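Local structure of arylalkylamine N-Acetyltransferase like 5b (Aedes aegypti, 4FD4) at residues Thr98-Trp101 and Gly102-Lys106; Ala115-Cys118 and Gly119-Leu123. The protein probably transfers acyl groups, such as acetyl, from acyl-coenzyme A to the amino group of arylalkylamines such as serotonin, as a member of the GNAT family. All coordinates share one frame; numbering follows the deposited sequence.

After strand 71-81 the chain leaves the central sheet of this GNAT fold for a run of three helices, and returns to it as strand 126-134, the antiparallel neighbour of the strand it left. Both contacts belong to this excursion and are local, joining residues a helical turn or so apart. Contact 1 lies at the start of helix 99-115, which it caps and braces near helices 85-95 and 46-53. Contact 2 takes in the break at the end of that helix and the whole short helix 117-121, which packs on strands of the sheet. The contacts stand in series, neither nesting nor crossing, with centres about 25 Å apart and nearest atoms about 11 Å apart.

Contact 1: residues Thr98-Trp101 and Gly102-Lys106; sequences TKKW and GDILK
W101 and L105, one turn apart, meet in the first turns of helix 99-115, a worked example of how a helix start is capped and braced. The backbone bonds are those of an alpha-helix: G102, D103, I104 and L105 each donate an N-H to the carbonyl four residues back. T98 is the N-cap. Its OG1 accepts from W101 N at 3.2 Å, fairly straight at 161°, and its own N binds OD1 of D47 in helix 46-53.

Charge pairs the exposed K99 with the buried D103. The K99 chain bends at its second and fourth torsions, bringing NZ to D103, one turn on. There K99 NZ forms a salt bridge of 2.8 Å to D103 OD2, on the syn lone pair, and a weak second bond to OD1. OD1 is also held by the hydroxyl of Y38, tying the helix to a loop. K100 runs extended beside I104, its CE 3.9 Å from I104 CD1, and carries NZ to the carbonyl oxygens of T35, G41 and S43.

The apolar contacts gather round the indole. The first torsion of W101 (chi1 179°) puts the ring beside its own carbonyl carbon, toward the next turn, where I104 crosses it at about a right angle, CG2 3.7 Å from W101 CZ3. F51 of helix 46-53 also meets the ring. L105 sits over one face in a CH-pi contact, CG 3.9 Å from the five-membered-ring centroid and 27° off its normal. Beside it, L105 CD1 lies 3.3 Å from W101 NE1, a buried nitrogen with no hydrogen-bond partner in the model.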
# COMPACT_ATOMS: atom_id res chain seq x y z
N THR A 98 18.33 4.41 -4.59
CA THR A 98 17.94 5.77 -4.91
C THR A 98 17.56 6.59 -3.69
O THR A 98 17.08 6.05 -2.69
CB THR A 98 16.79 5.83 -5.95
OG1 THR A 98 15.56 5.45 -5.33
CG2 THR A 98 17.06 4.90 -7.13
N LYS A 99 17.75 7.90 -3.78
CA LYS A 99 17.36 8.76 -2.68
C LYS A 99 15.84 8.80 -2.56
O LYS A 99 15.31 8.85 -1.45
CB LYS A 99 17.93 10.18 -2.81
CG LYS A 99 17.40 11.13 -1.73
CD LYS A 99 18.41 12.20 -1.36
CE LYS A 99 17.81 13.24 -0.43
NZ LYS A 99 17.13 12.65 0.76
N LYS A 100 15.14 8.77 -3.69
CA LYS A 100 13.68 8.85 -3.64
C LYS A 100 13.08 7.71 -2.83
O LYS A 100 12.19 7.93 -1.99
CB LYS A 100 13.07 8.85 -5.04
CG LYS A 100 11.54 8.87 -5.02
CD LYS A 100 10.93 9.11 -6.40
CE LYS A 100 9.42 9.06 -6.34
NZ LYS A 100 8.77 9.66 -7.56
N TRP A 101 13.55 6.50 -3.09
CA TRP A 101 13.00 5.34 -2.39
C TRP A 101 13.38 5.38 -0.91
O TRP A 101 12.58 5.00 -0.08
CB TRP A 101 13.41 4.00 -3.02
CG TRP A 101 12.86 2.79 -2.27
CD1 TRP A 101 13.59 1.77 -1.71
CD2 TRP A 101 11.49 2.52 -1.97
NE1 TRP A 101 12.75 0.87 -1.10
CE2 TRP A 101 11.45 1.31 -1.24
CE3 TRP A 101 10.28 3.17 -2.25
CZ2 TRP A 101 10.26 0.74 -0.79
CZ3 TRP A 101 9.09 2.61 -1.79
CH2 TRP A 101 9.10 1.40 -1.07
N GLY A 102 14.59 5.84 -0.60
CA GLY A 102 14.98 6.04 0.80
C GLY A 102 14.07 7.01 1.53
O GLY A 102 13.63 6.74 2.67
N ASP A 103 13.76 8.13 0.89
CA ASP A 103 12.86 9.13 1.46
C ASP A 103 11.46 8.57 1.67
O ASP A 103 10.81 8.81 2.71
CB ASP A 103 12.78 10.38 0.57
CG ASP A 103 14.09 11.16 0.51
OD1 ASP A 103 14.25 11.96 -0.45
OD2 ASP A 103 14.96 10.97 1.40
N ILE A 104 10.97 7.84 0.67
CA ILE A 104 9.63 7.24 0.78
C ILE A 104 9.59 6.21 1.90
O ILE A 104 8.64 6.18 2.70
CB ILE A 104 9.14 6.64 -0.56
CG1 ILE A 104 8.87 7.76 -1.56
CG2 ILE A 104 7.86 5.83 -0.35
CD1 ILE A 104 8.64 7.28 -3.00
N LEU A 105 10.63 5.40 1.97
CA LEU A 105 10.78 4.40 3.03
C LEU A 105 10.73 5.04 4.41
O LEU A 105 10.07 4.52 5.32
CB LEU A 105 12.10 3.65 2.87
CG LEU A 105 12.03 2.27 2.24
CD1 LEU A 105 13.44 1.75 1.96
CD2 LEU A 105 11.28 1.32 3.17
N LYS A 106 11.43 6.16 4.59
CA LYS A 106 11.34 6.89 5.86
C LYS A 106 9.95 7.39 6.16
O LYS A 106 9.48 7.30 7.30
CB LYS A 106 12.32 8.07 5.90
CG LYS A 106 13.78 7.66 5.92
CD LYS A 106 14.62 8.91 5.70
CE LYS A 106 16.10 8.58 5.60
NZ LYS A 106 16.89 9.83 5.50

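Contact 2: residues Ala115-Cys118 and Gly119-Leu123; sequences ADVC and GRYGL
R120 reaches back along the start of helix 117-121 to A115, the last residue of the preceding helix. R120 CB and CG each lie 3.5 Å from D116 O, the carbonyl that also receives the R120 N-H. With chi1 at -75° CG stands beside the backbone N, and from there the chain runs extended to NE. R120 CD passes 3.4 Å from A115 O. A115 O sits over one face of the guanidinium, toward its rim, 3.1 Å from R120 NE. The approach is through the face, so the N-H of NE points elsewhere and no hydrogen bond forms. At the tip NH1 binds the carbonyl of I184, linking the helix to strand 182-188.

D116, with positive phi, ends one helix and is the N-cap of the next, its OD2 taking a weak bond of 3.4 Å from G119 N. On the sheet-facing side V117 CG1 touches Y121 CD1 and, at 3.9 Å, L123 CD1, and V117 also packs on S164, I184 and V214. The edge of the Y121 ring meets V117 O in plane.

At the far end C118 O receives L123 N at 2.8 Å, nearly straight at 171°, and G122 N more weakly. The L123 bond is the 6-to-1 bond of Schellman motifs, closing over G122 at positive phi, but without the companion 5-to-2 bond; this helix end leads toward strand 126-134 of the GNAT sheet.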
# COMPACT_ATOMS: atom_id res chain seq x y z
N ALA A 115 1.23 4.94 13.76
CA ALA A 115 0.02 4.14 13.89
C ALA A 115 0.18 3.16 15.03
O ALA A 115 -0.74 2.97 15.82
CB ALA A 115 -0.29 3.41 12.59
N ASP A 116 1.34 2.52 15.10
CA ASP A 116 1.64 1.56 16.17
C ASP A 116 0.52 0.54 16.34
O ASP A 116 0.08 0.28 17.46
CB ASP A 116 1.85 2.31 17.49
CG ASP A 116 2.39 1.40 18.59
OD1 ASP A 116 2.19 1.73 19.78
OD2 ASP A 116 2.99 0.35 18.26
N VAL A 117 0.06 -0.06 15.24
CA VAL A 117 -1.06 -1.01 15.31
C VAL A 117 -0.84 -2.12 16.33
O VAL A 117 -1.72 -2.39 17.18
CB VAL A 117 -1.36 -1.62 13.93
CG1 VAL A 117 -2.39 -2.74 14.06
CG2 VAL A 117 -1.85 -0.55 12.98
N CYS A 118 0.32 -2.75 16.28
CA CYS A 118 0.61 -3.88 17.16
C CYS A 118 0.54 -3.50 18.64
O CYS A 118 0.02 -4.26 19.47
CB CYS A 118 1.96 -4.49 16.82
SG CYS A 118 2.04 -5.24 15.15
N GLY A 119 1.06 -2.32 18.97
CA GLY A 119 1.08 -1.86 20.34
C GLY A 119 -0.30 -1.44 20.82
O GLY A 119 -0.69 -1.73 21.96
N ARG A 120 -1.03 -0.75 19.96
CA ARG A 120 -2.36 -0.28 20.31
C ARG A 120 -3.34 -1.42 20.52
O ARG A 120 -4.22 -1.33 21.38
CB ARG A 120 -2.90 0.67 19.25
CG ARG A 120 -2.25 2.04 19.31
CD ARG A 120 -2.95 3.02 18.41
NE ARG A 120 -2.18 4.25 18.29
CZ ARG A 120 -2.49 5.25 17.47
NH1 ARG A 120 -3.56 5.15 16.69
NH2 ARG A 120 -1.74 6.34 17.43
N TYR A 121 -3.20 -2.50 19.76
CA TYR A 121 -4.20 -3.56 19.85
C TYR A 121 -3.75 -4.83 20.56
O TYR A 121 -4.55 -5.76 20.78
CB TYR A 121 -4.77 -3.87 18.46
CG TYR A 121 -5.47 -2.69 17.86
CD1 TYR A 121 -4.76 -1.71 17.17
CD2 TYR A 121 -6.84 -2.53 17.99
CE1 TYR A 121 -5.41 -0.60 16.63
CE2 TYR A 121 -7.50 -1.43 17.45
CZ TYR A 121 -6.78 -0.48 16.76
OH TYR A 121 -7.43 0.61 16.23
N GLY A 122 -2.47 -4.87 20.94
CA GLY A 122 -1.91 -6.01 21.65
C GLY A 122 -1.61 -7.19 20.74
O GLY A 122 -1.98 -8.32 21.05
N LEU A 123 -0.93 -6.92 19.63
CA LEU A 123 -0.66 -7.94 18.62
C LEU A 123 0.84 -8.18 18.46
O LEU A 123 1.65 -7.27 18.64
CB LEU A 123 -1.22 -7.49 17.27
CG LEU A 123 -2.57 -6.79 17.38
CD1 LEU A 123 -2.94 -6.05 16.09
CD2 LEU A 123 -3.65 -7.80 17.77